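Side-chain contacts in Cas13d (PDB 6IV9), which binds CRISPR RNA as an RNA-guided effector whose two HEPN domains govern both maturation of that guide RNA and cleavage of the target: residues Lys157-Lys162 and Ala548-Phe553; Ile173-Asp178 and Phe525-Glu530; Ile839-Thr844 and Met856-Thr861. The protein carries 2 engineered substitutions. All coordinates share one frame; numbering follows the deposited sequence.

Contact 1 (Lys157-Lys162 and Ala548-Phe553); sequences KRFFGK and AGYKLF
Phe-159, near the C-terminal end of helix 152-160, stands opposite Tyr-550 of segment 548-553, their CA atoms 6.9 Å apart and nearer than any other pair across the two segments. The contact illustrates how one aromatic ring can carry an interface between parts of a chain far apart in sequence. Tyr-550 points its CB at the helix and turns one ring face to Phe-159, but the two rings are not parallel: the planes lie 31° apart, with centroids separated by 4.1 Å. Phe-159 CD2 sits over the centre of the tyrosine ring, 3.4 Å above its plane. The tilt brings one corner of the phenylalanine closest, so that CE2 of Phe-159 comes to 3.2 Å from CE1 of Tyr-550, a tight fit for two carbons. Backbone also takes part: Arg-158 O lies at the edge of the tyrosine ring, 3.7 Å from Tyr-550 CE2. The Arg-158 chain starts out extended, with CG anti to its own N (chi1 165°), which brings CD to 3.9 Å from Tyr-550 OH; the bend at chi3 then turns the guanidinium. The hydroxyl lies near the guanidinium plane at its edge, too far for a bond, and that plane is 16° from the ring's. A serine in place of Tyr-550 would probably leave CD2 and CE2 of Phe-159 without the ring they rest on and the aliphatic part of Arg-158 without its neighbour. Just before segment 548-553, Thr-547 joins the helix end through backbone bonds to Phe-159 and a hydroxyl bond to Arg-158 O. Beyond it, Phe-159 packs on Ile-173 and Ile-176 of helix 168-197, placing its ring between that helix and the loop that leads into helix 556-570.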
loop_
_atom_site.group_PDB
_atom_site.type_symbol
_atom_site.label_atom_id
_atom_site.label_comp_id
_atom_site.label_asym_id
_atom_site.label_seq_id
_atom_site.Cartn_x
_atom_site.Cartn_y
_atom_site.Cartn_z
ATOM N N LYS A 157 19.548 -4.452 -21.785
ATOM C CA LYS A 157 20.823 -5.162 -21.535
ATOM C C LYS A 157 20.872 -5.669 -20.090
ATOM O O LYS A 157 21.235 -6.792 -19.893
ATOM C CB LYS A 157 21.998 -4.227 -21.794
ATOM C CG LYS A 157 22.193 -3.844 -23.247
ATOM C CD LYS A 157 23.538 -3.226 -23.493
ATOM C CE LYS A 157 23.474 -1.748 -23.777
ATOM N NZ LYS A 157 24.797 -1.113 -23.596
ATOM N N ARG A 158 20.467 -4.851 -19.131
ATOM C CA ARG A 158 20.505 -5.254 -17.708
ATOM C C ARG A 158 19.579 -6.446 -17.439
ATOM O O ARG A 158 19.976 -7.326 -16.710
ATOM C CB ARG A 158 20.129 -4.045 -16.854
ATOM C CG ARG A 158 19.780 -4.350 -15.406
ATOM C CD ARG A 158 19.251 -3.139 -14.652
ATOM N NE ARG A 158 20.148 -2.584 -13.653
ATOM C CZ ARG A 158 20.150 -1.324 -13.238
ATOM N NH1 ARG A 158 19.124 -0.837 -12.565
ATOM N NH2 ARG A 158 21.203 -0.560 -13.472
ATOM N N PHE A 159 18.376 -6.459 -18.002
ATOM C CA PHE A 159 17.426 -7.552 -17.693
ATOM C C PHE A 159 17.507 -8.739 -18.653
ATOM O O PHE A 159 17.176 -9.807 -18.221
ATOM C CB PHE A 159 15.998 -7.011 -17.671
ATOM C CG PHE A 159 15.718 -6.118 -16.501
ATOM C CD1 PHE A 159 16.056 -4.785 -16.541
ATOM C CD2 PHE A 159 15.152 -6.616 -15.349
ATOM C CE1 PHE A 159 15.807 -3.962 -15.462
ATOM C CE2 PHE A 159 14.909 -5.791 -14.268
ATOM C CZ PHE A 159 15.240 -4.469 -14.332
ATOM N N PHE A 160 17.870 -8.519 -19.911
ATOM C CA PHE A 160 17.861 -9.613 -20.910
ATOM C C PHE A 160 19.239 -9.875 -21.531
ATOM O O PHE A 160 19.322 -10.785 -22.327
ATOM C CB PHE A 160 16.801 -9.339 -21.977
ATOM C CG PHE A 160 15.388 -9.366 -21.464
ATOM C CD1 PHE A 160 14.726 -10.560 -21.272
ATOM C CD2 PHE A 160 14.719 -8.197 -21.164
ATOM C CE1 PHE A 160 13.429 -10.583 -20.799
ATOM C CE2 PHE A 160 13.423 -8.226 -20.689
ATOM C CZ PHE A 160 12.781 -9.415 -20.505
ATOM N N GLY A 161 20.239 -9.054 -21.242
ATOM C CA GLY A 161 21.603 -9.265 -21.771
ATOM C C GLY A 161 21.826 -8.735 -23.180
ATOM O O GLY A 161 22.941 -8.851 -23.668
ATOM N N LYS A 162 20.804 -8.183 -23.817
ATOM C CA LYS A 162 20.964 -7.607 -25.173
ATOM C C LYS A 162 19.822 -6.632 -25.451
ATOM O O LYS A 162 18.887 -6.612 -24.685
ATOM C CB LYS A 162 20.971 -8.716 -26.224
ATOM C CG LYS A 162 19.859 -9.736 -26.074
ATOM C CD LYS A 162 19.748 -10.657 -27.238
ATOM C CE LYS A 162 19.404 -9.928 -28.511
ATOM N NZ LYS A 162 20.262 -10.375 -29.632
ATOM N N ALA A 548 20.608 -13.623 -14.856
ATOM C CA ALA A 548 20.663 -14.465 -13.647
ATOM C C ALA A 548 19.967 -13.813 -12.452
ATOM O O ALA A 548 19.294 -14.511 -11.743
ATOM C CB ALA A 548 22.096 -14.777 -13.332
ATOM N N GLY A 549 20.105 -12.511 -12.272
ATOM C CA GLY A 549 19.472 -11.838 -11.122
ATOM C C GLY A 549 17.949 -11.821 -11.168
ATOM O O GLY A 549 17.354 -11.582 -10.152
ATOM N N TYR A 550 17.370 -12.031 -12.342
ATOM C CA TYR A 550 15.913 -11.878 -12.557
ATOM C C TYR A 550 15.183 -13.173 -12.909
ATOM O O TYR A 550 14.050 -13.100 -13.313
ATOM C CB TYR A 550 15.720 -10.834 -13.643
ATOM C CG TYR A 550 16.332 -9.517 -13.281
ATOM C CD1 TYR A 550 15.764 -8.737 -12.297
ATOM C CD2 TYR A 550 17.474 -9.059 -13.898
ATOM C CE1 TYR A 550 16.295 -7.514 -11.953
ATOM C CE2 TYR A 550 18.021 -7.837 -13.567
ATOM C CZ TYR A 550 17.431 -7.060 -12.589
ATOM O OH TYR A 550 17.940 -5.850 -12.247
ATOM N N LYS A 551 15.793 -14.318 -12.634
ATOM C CA LYS A 551 15.221 -15.651 -12.955
ATOM C C LYS A 551 13.906 -15.884 -12.216
ATOM O O LYS A 551 13.089 -16.623 -12.699
ATOM C CB LYS A 551 16.191 -16.751 -12.549
ATOM C CG LYS A 551 17.481 -16.735 -13.331
ATOM C CD LYS A 551 17.233 -16.827 -14.792
ATOM C CE LYS A 551 18.367 -17.500 -15.530
ATOM N NZ LYS A 551 18.355 -17.082 -16.947
ATOM N N LEU A 552 13.711 -15.202 -11.098
ATOM C CA LEU A 552 12.489 -15.362 -10.277
ATOM C C LEU A 552 11.256 -15.018 -11.112
ATOM O O LEU A 552 10.274 -15.672 -10.966
ATOM C CB LEU A 552 12.566 -14.419 -9.079
ATOM C CG LEU A 552 11.288 -14.338 -8.258
ATOM C CD1 LEU A 552 11.139 -15.550 -7.383
ATOM C CD2 LEU A 552 11.249 -13.076 -7.432
ATOM N N PHE A 553 11.372 -14.056 -12.023
ATOM C CA PHE A 553 10.247 -13.551 -12.857
ATOM C C PHE A 553 9.702 -14.616 -13.804
ATOM O O PHE A 553 8.590 -14.522 -14.259
ATOM C CB PHE A 553 10.608 -12.231 -13.520
ATOM C CG PHE A 553 10.628 -11.129 -12.512
ATOM C CD1 PHE A 553 9.449 -10.657 -11.982
ATOM C CD2 PHE A 553 11.817 -10.630 -12.033
ATOM C CE1 PHE A 553 9.464 -9.663 -11.028
ATOM C CE2 PHE A 553 11.826 -9.633 -11.081
ATOM C CZ PHE A 553 10.649 -9.157 -10.581
#

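Contact 2 (Ile173-Asp178 and Phe525-Glu530); sequences IYNILD and FDNIKE. With nucleotides of chain B.
Asn-175 lays its CB against the flank of Ile-528, 3.7 Å from CG1, where the near-antiparallel helices 168-197 and 511-535 pass with their local axes 9.0 Å apart. Its amide goes the other way, to Asn-527. There Asn-527 ND2 donates to Asn-175 OD1 over 3.0 Å in a nearly straight bond (160°); the acceptor lies in the amide plane of Asn-527, whereas the donor stands above the carbonyl plane of Asn-175, and the two amides are turned 63° against each other. Asn-175 ND2 gives a further bond to Gln-171 O one turn back, so both ends of this buried amide are held and its flip is fixed. Away from the RNA, Ile-528 CD1 meets Ile-176 CG1 at 3.6 Å, the two side chains crossing at about a right angle, with Phe-553 packed on both isoleucines. On the polar side U23 of chain B brings O2 within 3.5 Å of Asn-527 ND2, a close approach rather than an assigned bond, and Asn-527 OD1 makes weak bonds to Asn-79 and an adenine base of the bound RNA. This is an antiparallel helix pair with isoleucines meeting on one side and an asparagine pair on the side facing the bound crRNA, as part of its binding site.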
loop_
_atom_site.group_PDB
_atom_site.type_symbol
_atom_site.label_atom_id
_atom_site.label_comp_id
_atom_site.label_asym_id
_atom_site.label_seq_id
_atom_site.Cartn_x
_atom_site.Cartn_y
_atom_site.Cartn_z
ATOM N N ILE A 173 9.825 -4.738 -18.344
ATOM C CA ILE A 173 10.842 -4.117 -17.448
ATOM C C ILE A 173 10.229 -2.993 -16.604
ATOM O O ILE A 173 10.481 -2.987 -15.431
ATOM C CB ILE A 173 12.045 -3.607 -18.245
ATOM C CG1 ILE A 173 12.861 -4.763 -18.818
ATOM C CG2 ILE A 173 12.888 -2.693 -17.383
ATOM C CD1 ILE A 173 13.848 -4.356 -19.865
ATOM N N TYR A 174 9.372 -2.148 -17.175
ATOM C CA TYR A 174 8.736 -1.043 -16.407
ATOM C C TYR A 174 7.906 -1.636 -15.269
ATOM O O TYR A 174 7.778 -1.001 -14.255
ATOM C CB TYR A 174 8.019 -0.015 -17.291
ATOM C CG TYR A 174 8.907 1.129 -17.693
ATOM C CD1 TYR A 174 9.938 0.924 -18.573
ATOM C CD2 TYR A 174 8.790 2.388 -17.134
ATOM C CE1 TYR A 174 10.796 1.939 -18.935
ATOM C CE2 TYR A 174 9.643 3.424 -17.484
ATOM C CZ TYR A 174 10.657 3.193 -18.391
ATOM O OH TYR A 174 11.543 4.160 -18.757
ATOM N N ASN A 175 7.317 -2.800 -15.493
ATOM C CA ASN A 175 6.552 -3.484 -14.424
ATOM C C ASN A 175 7.502 -3.869 -13.280
ATOM O O ASN A 175 7.104 -3.752 -12.144
ATOM C CB ASN A 175 5.719 -4.632 -14.972
ATOM C CG ASN A 175 4.407 -4.127 -15.518
ATOM O OD1 ASN A 175 3.506 -3.835 -14.773
ATOM N ND2 ASN A 175 4.310 -3.981 -16.815
ATOM N N ILE A 176 8.699 -4.356 -13.606
ATOM C CA ILE A 176 9.702 -4.685 -12.554
ATOM C C ILE A 176 10.136 -3.400 -11.839
ATOM O O ILE A 176 10.226 -3.419 -10.651
ATOM C CB ILE A 176 10.894 -5.488 -13.098
ATOM C CG1 ILE A 176 10.452 -6.805 -13.734
ATOM C CG2 ILE A 176 11.914 -5.711 -12.006
ATOM C CD1 ILE A 176 11.529 -7.514 -14.486
ATOM N N LEU A 177 10.324 -2.301 -12.562
ATOM C CA LEU A 177 10.730 -1.033 -11.905
ATOM C C LEU A 177 9.646 -0.591 -10.914
ATOM O O LEU A 177 10.005 -0.056 -9.900
ATOM C CB LEU A 177 10.985 0.039 -12.957
ATOM C CG LEU A 177 12.087 -0.284 -13.956
ATOM C CD1 LEU A 177 12.331 0.893 -14.879
ATOM C CD2 LEU A 177 13.354 -0.712 -13.257
ATOM N N ASP A 178 8.375 -0.809 -11.253
ATOM C CA ASP A 178 7.217 -0.461 -10.387
ATOM C C ASP A 178 7.275 -1.277 -9.090
ATOM O O ASP A 178 6.930 -0.757 -8.062
ATOM C CB ASP A 178 5.887 -0.662 -11.103
ATOM C CG ASP A 178 5.608 0.396 -12.148
ATOM O OD1 ASP A 178 6.264 1.422 -12.102
ATOM O OD2 ASP A 178 4.742 0.173 -12.992
ATOM N N PHE A 525 3.272 -8.436 -11.128
ATOM C CA PHE A 525 3.626 -9.837 -11.470
ATOM C C PHE A 525 2.670 -10.372 -12.542
ATOM O O PHE A 525 3.092 -11.076 -13.406
ATOM C CB PHE A 525 3.683 -10.714 -10.224
ATOM C CG PHE A 525 4.960 -10.598 -9.436
ATOM C CD1 PHE A 525 6.117 -11.211 -9.863
ATOM C CD2 PHE A 525 5.007 -9.873 -8.267
ATOM C CE1 PHE A 525 7.287 -11.100 -9.138
ATOM C CE2 PHE A 525 6.179 -9.767 -7.546
ATOM C CZ PHE A 525 7.314 -10.388 -7.976
ATOM N N ASP A 526 1.400 -10.021 -12.451
ATOM C CA ASP A 526 0.394 -10.479 -13.436
ATOM C C ASP A 526 0.771 -9.937 -14.818
ATOM O O ASP A 526 0.693 -10.671 -15.773
ATOM C CB ASP A 526 -0.986 -9.998 -13.014
ATOM C CG ASP A 526 -2.145 -10.823 -13.533
ATOM O OD1 ASP A 526 -1.908 -11.847 -14.132
ATOM O OD2 ASP A 526 -3.274 -10.425 -13.298
ATOM N N ASN A 527 1.175 -8.677 -14.886
ATOM C CA ASN A 527 1.589 -8.067 -16.170
ATOM C C ASN A 527 2.847 -8.754 -16.706
ATOM O O ASN A 527 2.902 -9.053 -17.875
ATOM C CB ASN A 527 1.848 -6.575 -16.014
ATOM C CG ASN A 527 0.568 -5.784 -15.901
ATOM O OD1 ASN A 527 -0.460 -6.210 -16.376
ATOM N ND2 ASN A 527 0.630 -4.641 -15.261
ATOM N N ILE A 528 3.813 -8.986 -15.832
ATOM C CA ILE A 528 5.092 -9.615 -16.246
ATOM C C ILE A 528 4.794 -11.015 -16.778
ATOM O O ILE A 528 5.308 -11.359 -17.804
ATOM C CB ILE A 528 6.080 -9.639 -15.070
ATOM C CG1 ILE A 528 6.508 -8.228 -14.658
ATOM C CG2 ILE A 528 7.262 -10.529 -15.391
ATOM C CD1 ILE A 528 7.110 -8.129 -13.295
ATOM N N LYS A 529 3.943 -11.763 -16.100
ATOM C CA LYS A 529 3.626 -13.128 -16.583
ATOM C C LYS A 529 2.982 -13.048 -17.978
ATOM O O LYS A 529 3.309 -13.862 -18.803
ATOM C CB LYS A 529 2.833 -13.908 -15.537
ATOM C CG LYS A 529 1.354 -13.636 -15.470
ATOM C CD LYS A 529 0.530 -14.792 -15.939
ATOM C CE LYS A 529 -0.949 -14.528 -15.837
ATOM N NZ LYS A 529 -1.336 -13.258 -16.486
ATOM N N GLU A 530 2.102 -12.080 -18.193
ATOM C CA GLU A 530 1.435 -11.917 -19.508
ATOM C C GLU A 530 2.439 -11.519 -20.595
ATOM O O GLU A 530 2.345 -12.044 -21.660
ATOM C CB GLU A 530 0.253 -10.962 -19.400
ATOM C CG GLU A 530 -0.884 -11.304 -20.331
ATOM C CD GLU A 530 -1.428 -12.723 -20.255
ATOM O OE1 GLU A 530 -1.397 -13.319 -19.187
ATOM O OE2 GLU A 530 -1.892 -13.203 -21.274
ATOM P P U B 23 -1.129 1.300 -23.561
ATOM O OP1 U B 23 -0.845 0.108 -24.378
ATOM O OP2 U B 23 -2.428 1.514 -22.958
ATOM O "O5'" U B 23 -0.046 1.253 -22.383
ATOM C "C5'" U B 23 -0.189 2.004 -21.155
ATOM C "C4'" U B 23 0.634 1.310 -20.069
ATOM O "O4'" U B 23 -0.029 0.053 -19.780
ATOM C "C3'" U B 23 2.052 0.920 -20.517
ATOM O "O3'" U B 23 2.966 1.118 -19.460
ATOM C "C2'" U B 23 1.940 -0.551 -20.828
ATOM O "O2'" U B 23 3.178 -1.262 -20.794
ATOM C "C1'" U B 23 0.902 -1.011 -19.799
ATOM N N1 U B 23 0.220 -2.228 -20.261
ATOM C C2 U B 23 0.418 -3.406 -19.562
ATOM O O2 U B 23 1.103 -3.471 -18.575
ATOM N N3 U B 23 -0.188 -4.511 -20.104
ATOM C C4 U B 23 -0.929 -4.572 -21.237
ATOM O O4 U B 23 -1.383 -5.655 -21.603
ATOM C C5 U B 23 -1.116 -3.315 -21.896
ATOM C C6 U B 23 -0.557 -2.215 -21.390
#

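Contact 3 (Ile839-Thr844 and Met856-Thr861); sequences IGDIRT and MQRCIT
Arg-858 reaches from helix 848-861 to Asp-841 in the loop before it, and the whole contact rests on one salt bridge. The bond runs from Arg-858 NH1 to Asp-841 OD2 at 2.8 Å, with an angle of 156° at the hydrogen. OD2 accepts on its anti lone pair, the one turned away from OD1, so the guanidinium comes in beside Asp-841 CB instead of clasping both carboxylate oxygens. Carboxylate and guanidinium are nevertheless almost coplanar, only 1° apart, and NH1 meets OD2 close to its own guanidinium plane. The arginine gets there by folding at chi2 and chi3, which bends the chain so that its guanidinium turns to the loop. NH1 has a second partner in Tyr-854 OH, one turn earlier, and this pair of bonds fixes the position of that nitrogen. Architecturally this is a helix tied to its own N-terminal connection, in an all-helical C-terminal region that probably belongs to the second HEPN domain, as in related Cas13d proteins. In the same helix turn, Gln-857 O is gripped twice: Thr-861 N makes the helical bond at 3.0 Å, and Thr-861 OG1 donates from the opposite face of the carbonyl at 2.9 Å, the familiar return of a threonine hydroxyl to the preceding turn. The Gln-857 amide is bonded as well, its OE1 accepting from Thr-886 N. On the loop side, Lys-652 NZ serves both Ile-842 O and Arg-843 O, while Asp-841 O has a weak bond from His-883 ND1.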
loop_
_atom_site.group_PDB
_atom_site.type_symbol
_atom_site.label_atom_id
_atom_site.label_comp_id
_atom_site.label_asym_id
_atom_site.label_seq_id
_atom_site.Cartn_x
_atom_site.Cartn_y
_atom_site.Cartn_z
ATOM N N ILE A 839 4.124 22.498 12.992
ATOM C CA ILE A 839 2.741 22.571 12.440
ATOM C C ILE A 839 1.982 23.749 13.046
ATOM O O ILE A 839 1.168 24.299 12.358
ATOM C CB ILE A 839 1.977 21.248 12.562
ATOM C CG1 ILE A 839 0.784 21.210 11.613
ATOM C CG2 ILE A 839 1.568 20.972 13.994
ATOM C CD1 ILE A 839 0.232 19.835 11.416
ATOM N N GLY A 840 2.292 24.100 14.287
ATOM C CA GLY A 840 1.639 25.198 15.015
ATOM C C GLY A 840 1.887 26.554 14.389
ATOM O O GLY A 840 1.091 27.445 14.646
ATOM N N ASP A 841 2.957 26.694 13.602
ATOM C CA ASP A 841 3.333 27.987 12.975
ATOM C C ASP A 841 2.606 28.241 11.652
ATOM O O ASP A 841 2.786 29.303 11.127
ATOM C CB ASP A 841 4.845 28.083 12.784
ATOM C CG ASP A 841 5.592 28.169 14.095
ATOM O OD1 ASP A 841 4.952 28.457 15.096
ATOM O OD2 ASP A 841 6.792 27.924 14.106
ATOM N N ILE A 842 1.838 27.293 11.135
ATOM C CA ILE A 842 1.153 27.482 9.828
ATOM C C ILE A 842 -0.058 28.395 10.022
ATOM O O ILE A 842 -0.906 28.070 10.834
ATOM C CB ILE A 842 0.738 26.128 9.217
ATOM C CG1 ILE A 842 1.922 25.193 9.008
ATOM C CG2 ILE A 842 -0.027 26.310 7.926
ATOM C CD1 ILE A 842 1.511 23.856 8.473
ATOM N N ARG A 843 -0.101 29.499 9.286
ATOM C CA ARG A 843 -1.223 30.457 9.393
ATOM C C ARG A 843 -2.519 29.822 8.895
ATOM O O ARG A 843 -3.507 29.891 9.600
ATOM C CB ARG A 843 -0.896 31.708 8.572
ATOM C CG ARG A 843 -2.027 32.722 8.489
ATOM C CD ARG A 843 -1.668 33.970 7.701
ATOM N NE ARG A 843 -2.799 34.822 7.344
ATOM C CZ ARG A 843 -3.355 34.897 6.131
ATOM N NH1 ARG A 843 -2.694 34.492 5.060
ATOM N NH2 ARG A 843 -4.569 35.392 5.988
ATOM N N THR A 844 -2.497 29.220 7.712
ATOM C CA THR A 844 -3.715 28.579 7.166
ATOM C C THR A 844 -3.431 27.118 6.789
ATOM O O THR A 844 -2.544 26.872 5.992
ATOM C CB THR A 844 -4.293 29.406 6.017
ATOM O OG1 THR A 844 -3.441 29.243 4.895
ATOM C CG2 THR A 844 -4.323 30.879 6.332
ATOM N N MET A 856 8.637 20.700 6.052
ATOM C CA MET A 856 9.906 20.300 5.406
ATOM C C MET A 856 10.823 21.517 5.275
ATOM O O MET A 856 11.973 21.390 5.573
ATOM C CB MET A 856 9.646 19.734 4.010
ATOM C CG MET A 856 10.904 19.367 3.278
ATOM S SD MET A 856 11.809 17.986 3.971
ATOM C CE MET A 856 10.796 16.626 3.405
ATOM N N GLN A 857 10.291 22.645 4.831
ATOM C CA GLN A 857 11.102 23.874 4.648
ATOM C C GLN A 857 11.650 24.344 5.999
ATOM O O GLN A 857 12.764 24.782 6.046
ATOM C CB GLN A 857 10.302 24.902 3.855
ATOM C CG GLN A 857 10.097 24.474 2.417
ATOM C CD GLN A 857 9.205 25.354 1.587
ATOM O OE1 GLN A 857 8.858 26.454 1.974
ATOM N NE2 GLN A 857 8.833 24.858 0.427
ATOM N N ARG A 858 10.855 24.259 7.053
ATOM C CA ARG A 858 11.351 24.646 8.393
ATOM C C ARG A 858 12.493 23.714 8.801
ATOM O O ARG A 858 13.444 24.183 9.359
ATOM C CB ARG A 858 10.209 24.624 9.405
ATOM C CG ARG A 858 9.213 25.754 9.219
ATOM C CD ARG A 858 9.805 27.122 9.487
ATOM N NE ARG A 858 10.473 27.172 10.766
ATOM C CZ ARG A 858 9.884 27.466 11.905
ATOM N NH1 ARG A 858 8.596 27.732 11.947
ATOM N NH2 ARG A 858 10.581 27.483 13.014
ATOM N N CYS A 859 12.356 22.418 8.540
ATOM C CA CYS A 859 13.418 21.454 8.891
ATOM C C CYS A 859 14.677 21.751 8.077
ATOM O O CYS A 859 15.748 21.643 8.612
ATOM C CB CYS A 859 12.992 20.024 8.590
ATOM S SG CYS A 859 11.638 19.390 9.609
ATOM N N ILE A 860 14.529 22.046 6.797
ATOM C CA ILE A 860 15.710 22.308 5.923
ATOM C C ILE A 860 16.452 23.574 6.360
ATOM O O ILE A 860 17.660 23.566 6.325
ATOM C CB ILE A 860 15.294 22.416 4.446
ATOM C CG1 ILE A 860 14.672 21.125 3.920
ATOM C CG2 ILE A 860 16.457 22.862 3.589
ATOM C CD1 ILE A 860 15.663 20.079 3.590
ATOM N N THR A 861 15.714 24.618 6.717
ATOM C CA THR A 861 16.327 25.924 7.050
ATOM C C THR A 861 16.737 26.026 8.517
ATOM O O THR A 861 17.313 27.020 8.862
ATOM C CB THR A 861 15.388 27.061 6.669
ATOM O OG1 THR A 861 14.185 26.893 7.408
ATOM C CG2 THR A 861 15.110 27.100 5.188
#

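Overall arrangement
Beyond the N-terminal strands the chain enters helix 152-160, where contact 1 opens, and then helix 168-197, where contact 2 opens. Several hundred mainly helical residues follow before helix 511-535 returns to close contact 2, and the loop after it closes contact 1, so contact 2 is nested inside contact 1. Their centres lie 13 Å apart and they share packing, with Phe-553 of contact 1 bridging to Phe-525 and Ile-528 of contact 2. Together they tie two consecutive N-terminal helices to helix 511-535 and its following loop. Contact 3 comes later, in series, closing a short loop near the C terminus about 39 Å from contact 2, centre to centre.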